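Local structure of scytovirin (Scytonema varium, 2QSK) at residues 5-10 with 53-58; 29-32 with 38-41. The protein is an antiviral lectin with strong activity against T-tropic and weaker activity against M-tropic strains of HIV-1, and blocks HIV-1 fusion and infection of cells. All blocks are in the same frame, centred on the assembly; numbering follows the deposited sequence. Where two conformers were deposited one is given.

Contact 1 (5-10 with 53-58)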
# COMPACT_ATOMS: atom_id res chain seq x y z
N THR A 5 1.92 -7.33 -4.38
CA THR A 5 1.32 -7.36 -3.05
C THR A 5 2.11 -6.57 -2.02
O THR A 5 1.68 -6.49 -0.86
CB THR A 5 1.11 -8.80 -2.51
OG1 THR A 5 2.36 -9.37 -2.14
CG2 THR A 5 0.36 -9.69 -3.50
N TYR A 6 3.25 -5.99 -2.40
CA TYR A 6 3.99 -5.09 -1.53
C TYR A 6 3.40 -3.68 -1.68
O TYR A 6 3.30 -3.18 -2.80
CB TYR A 6 5.47 -5.07 -1.91
CG TYR A 6 6.27 -4.17 -0.99
CD1 TYR A 6 6.48 -4.52 0.35
CD2 TYR A 6 6.79 -2.95 -1.44
CE1 TYR A 6 7.17 -3.70 1.20
CE2 TYR A 6 7.52 -2.15 -0.59
CZ TYR A 6 7.70 -2.50 0.72
OH TYR A 6 8.40 -1.71 1.61
N CYS A 7 3.02 -3.05 -0.57
CA CYS A 7 2.39 -1.73 -0.61
C CYS A 7 3.25 -0.70 0.09
O CYS A 7 3.62 -0.88 1.25
CB CYS A 7 1.00 -1.74 0.00
SG CYS A 7 -0.28 -2.55 -0.97
N TRP A 8 3.55 0.39 -0.60
CA TRP A 8 4.37 1.46 -0.05
C TRP A 8 3.94 2.78 -0.68
O TRP A 8 3.75 2.86 -1.89
CB TRP A 8 5.85 1.18 -0.33
CG TRP A 8 6.76 2.20 0.28
CD1 TRP A 8 7.26 3.31 -0.33
CD2 TRP A 8 7.24 2.23 1.62
NE1 TRP A 8 8.04 4.02 0.53
CE2 TRP A 8 8.04 3.39 1.74
CE3 TRP A 8 7.08 1.41 2.74
CZ2 TRP A 8 8.68 3.74 2.93
CZ3 TRP A 8 7.71 1.76 3.92
CH2 TRP A 8 8.50 2.92 4.01
N ASN A 9 3.78 3.81 0.15
CA ASN A 9 3.45 5.15 -0.32
C ASN A 9 4.72 5.94 -0.60
O ASN A 9 5.38 6.42 0.31
CB ASN A 9 2.60 5.86 0.72
CG ASN A 9 2.17 7.24 0.27
OD1 ASN A 9 2.50 7.69 -0.83
ND2 ASN A 9 1.42 7.94 1.13
N GLU A 10 5.07 6.07 -1.88
CA GLU A 10 6.30 6.74 -2.28
C GLU A 10 6.27 8.26 -2.06
O GLU A 10 7.31 8.91 -2.16
CB GLU A 10 6.59 6.47 -3.74
CG GLU A 10 6.87 5.00 -4.07
CD GLU A 10 7.13 4.73 -5.54
OE1 GLU A 10 7.40 5.71 -6.30
OE2 GLU A 10 7.06 3.54 -5.95
N THR A 53 -3.31 -7.13 -3.27
CA THR A 53 -2.72 -6.03 -4.03
C THR A 53 -3.43 -4.70 -3.81
O THR A 53 -3.01 -3.71 -4.43
CB THR A 53 -2.61 -6.32 -5.55
OG1 THR A 53 -3.90 -6.23 -6.17
CG2 THR A 53 -1.97 -7.67 -5.82
N TYR A 54 -4.44 -4.65 -2.93
CA TYR A 54 -5.16 -3.43 -2.64
C TYR A 54 -4.40 -2.66 -1.54
O TYR A 54 -4.21 -3.18 -0.45
CB TYR A 54 -6.56 -3.75 -2.15
CG TYR A 54 -7.43 -2.53 -1.94
CD1 TYR A 54 -7.93 -1.84 -3.03
CD2 TYR A 54 -7.76 -2.07 -0.66
CE1 TYR A 54 -8.74 -0.73 -2.86
CE2 TYR A 54 -8.58 -0.97 -0.48
CZ TYR A 54 -9.06 -0.29 -1.59
OH TYR A 54 -9.85 0.81 -1.46
N CYS A 55 -3.97 -1.44 -1.86
CA CYS A 55 -3.20 -0.61 -0.92
C CYS A 55 -4.06 0.51 -0.37
O CYS A 55 -4.60 1.31 -1.13
CB CYS A 55 -1.98 -0.02 -1.59
SG CYS A 55 -0.86 -1.18 -2.37
N TRP A 56 -4.18 0.58 0.95
CA TRP A 56 -4.98 1.64 1.58
C TRP A 56 -4.39 1.98 2.94
O TRP A 56 -4.12 1.08 3.73
CB TRP A 56 -6.43 1.18 1.75
CG TRP A 56 -7.31 2.26 2.24
CD1 TRP A 56 -7.63 2.51 3.53
CD2 TRP A 56 -7.96 3.25 1.46
NE1 TRP A 56 -8.46 3.59 3.62
CE2 TRP A 56 -8.68 4.07 2.36
CE3 TRP A 56 -8.02 3.53 0.09
CZ2 TRP A 56 -9.45 5.15 1.94
CZ3 TRP A 56 -8.79 4.60 -0.32
CH2 TRP A 56 -9.49 5.39 0.60
N ASP A 57 -4.18 3.27 3.20
CA ASP A 57 -3.65 3.75 4.47
C ASP A 57 -4.79 4.03 5.44
O ASP A 57 -5.43 5.08 5.40
CB ASP A 57 -2.81 5.00 4.24
CG ASP A 57 -2.18 5.52 5.51
OD1 ASP A 57 -2.39 4.94 6.60
OD2 ASP A 57 -1.44 6.53 5.39
N GLU A 58 -5.04 3.07 6.33
CA GLU A 58 -6.14 3.17 7.26
C GLU A 58 -5.95 4.26 8.32
O GLU A 58 -6.92 4.64 8.98
CB GLU A 58 -6.33 1.84 7.99
CG GLU A 58 -6.75 0.69 7.10
CD GLU A 58 -6.85 -0.62 7.84
OE1 GLU A 58 -6.82 -0.63 9.10
OE2 GLU A 58 -6.97 -1.68 7.15
O HOH W 1 0.82 6.33 3.65
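C7 and C55 face each other across the gap between 5-10 and 53-58 and close it with a disulfide, SG to SG 2.0 Å. Each sulfur stands anti to its own carbonyl carbon and beside its backbone N (chi1 -73° at C7, -56° at C55), and the bridge between them twists by -79°, a left-handed turn. This sets C7 CB 3.8 Å from C55 CB. On the N-terminal side of the disulfide the methyls of T5 and T53 meet tip to tip, T5 CG2 to T53 CG2 3.9 Å, the two side chains crossing at about a right angle; their hydroxyls take no part in this apolar touch. On the C-terminal side a water bridges the segments: it accepts from N9 ND2 at 3.1 Å and donates to D57 OD2 at 2.9 Å, spanning an amide and a carboxylate that do not touch. The aromatic residues between these points turn outward, each segment keeping its own pair. The hydroxyls of Y6 and Y54 reach the carbonyls of K24 and K72, while the indole nitrogens of W8 and W56 bond to N13 and N61. The two segments thus carry matching side-chain conformations on like sequences; they approach closest at the threonines and the cysteines and splay apart toward N9 and D57. C7-C55 is an interdomain disulfide, joining equivalent positions of the two sequence-repeated halves of this lectin.

Contact 2 (29-32 with 38-41)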
# COMPACT_ATOMS: atom_id res chain seq x y z
N ALA A 29 5.85 -3.82 -7.43
CA ALA A 29 6.98 -4.41 -8.16
C ALA A 29 8.02 -3.37 -8.60
O ALA A 29 8.96 -3.74 -9.31
CB ALA A 29 6.44 -5.17 -9.38
N ARG A 30 7.89 -2.10 -8.21
CA ARG A 30 8.90 -1.09 -8.59
C ARG A 30 10.20 -1.32 -7.83
O ARG A 30 10.23 -1.87 -6.74
CB ARG A 30 8.32 0.31 -8.35
CG ARG A 30 7.27 0.65 -9.38
CD ARG A 30 6.40 1.81 -9.03
NE ARG A 30 7.04 3.08 -8.71
CZ ARG A 30 7.30 4.05 -9.59
NH1 ARG A 30 7.58 5.25 -9.11
NH2 ARG A 30 7.25 3.87 -10.90
N THR A 31 11.29 -0.85 -8.44
CA THR A 31 12.60 -1.00 -7.87
C THR A 31 13.37 0.33 -7.96
O THR A 31 12.99 1.25 -8.69
CB THR A 31 13.41 -2.13 -8.57
OG1 THR A 31 13.48 -1.88 -9.97
CG2 THR A 31 12.75 -3.49 -8.35
N CYS A 32 14.46 0.43 -7.21
CA CYS A 32 15.20 1.67 -7.13
C CYS A 32 16.24 1.76 -8.25
O CYS A 32 17.04 0.84 -8.45
CB CYS A 32 15.85 1.83 -5.76
SG CYS A 32 16.42 3.49 -5.42
N CYS A 38 12.35 5.61 -7.93
CA CYS A 38 11.64 4.36 -8.17
C CYS A 38 11.27 4.22 -9.64
O CYS A 38 10.97 5.22 -10.32
CB CYS A 38 10.39 4.30 -7.32
SG CYS A 38 10.69 4.22 -5.55
N GLN A 39 11.30 2.99 -10.14
CA GLN A 39 11.03 2.76 -11.56
C GLN A 39 10.28 1.44 -11.72
O GLN A 39 10.38 0.52 -10.91
CB GLN A 39 12.28 2.79 -12.42
CG GLN A 39 13.25 1.64 -12.19
CD GLN A 39 14.58 1.76 -12.97
OE1 GLN A 39 15.62 1.32 -12.50
NE2 GLN A 39 14.53 2.34 -14.14
N GLY A 40 9.53 1.37 -12.81
CA GLY A 40 8.72 0.21 -13.15
C GLY A 40 7.26 0.45 -12.89
O GLY A 40 6.82 1.57 -12.62
N THR A 41 6.49 -0.63 -12.94
CA THR A 41 5.05 -0.61 -12.73
C THR A 41 4.75 -1.30 -11.40
O THR A 41 5.17 -2.43 -11.17
CB THR A 41 4.29 -1.30 -13.88
OG1 THR A 41 4.56 -0.58 -15.08
CG2 THR A 41 2.79 -1.34 -13.61
O HOH W 2 9.98 -2.82 -11.74
O HOH W 3 8.17 -3.17 -12.43
O HOH W 4 9.28 7.34 -10.01
O HOH W 5 15.74 -0.56 -10.56
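R30 leaves its backbone with CG anti to the carbonyl carbon (chi1 -73°), runs extended to CD and then bends at chi3 (55°), which folds the guanidinium back over the strand 38-39 side of a short antiparallel beta hairpin. One face of that group lies over the peptide joining C38 to Q39, with Q39 N above its centre, while G40 O meets the edge in plane: R30 NH2 donates to G40 O over 2.9 Å, although the donor stands 27° off the carbonyl plane. NH1 shares a water with C38 O, and NE is paired with E10, so the flat group is gripped at several points of its rim.

The hairpin is stitched at the hydrogen-bonded pair T31 and Q39. T31 N donates to Q39 O at 3.0 Å, and the same oxygen receives a CA-H...O contact from R30, with R30 CA 3.2 Å from Q39 O. In return Q39 N makes a shorter bond of 2.8 Å to T31 O. C32 and C38 form the neighbouring non-hydrogen-bonded pair on the other face from T31 and Q39; they are not joined to each other but to C20 and C26. G40 adopts a backbone conformation in which a side chain would collide with the carbonyl oxygen of Q39.

Past it, a water donates to A29 O and, in one of two mutually exclusive positions, accepts from T41 N, while A29 CB packs on T41 O. On the T31 and Q39 face a single water touches both side chains, lying 2.7 Å from T31 OG1 and donating to Q39 OE1 at 2.7 Å.

How the contacts relate
Contact 2 belongs to the chain that runs between the two segments of contact 1, so the 29-32 with 38-41 hairpin lies within the span that the C7-C55 bond closes. Their centres are about 14 Å apart, with contact 1 at the centre of the chain. E10, the last residue of 5-10, joins them directly: E10 OE2 makes a salt bridge of 2.8 Å with R30 NE. In the second half E58 makes the corresponding salt bridge with R78. A glycerol, probably from the crystallisation liquor, sits about 4 Å from the R30 side chain.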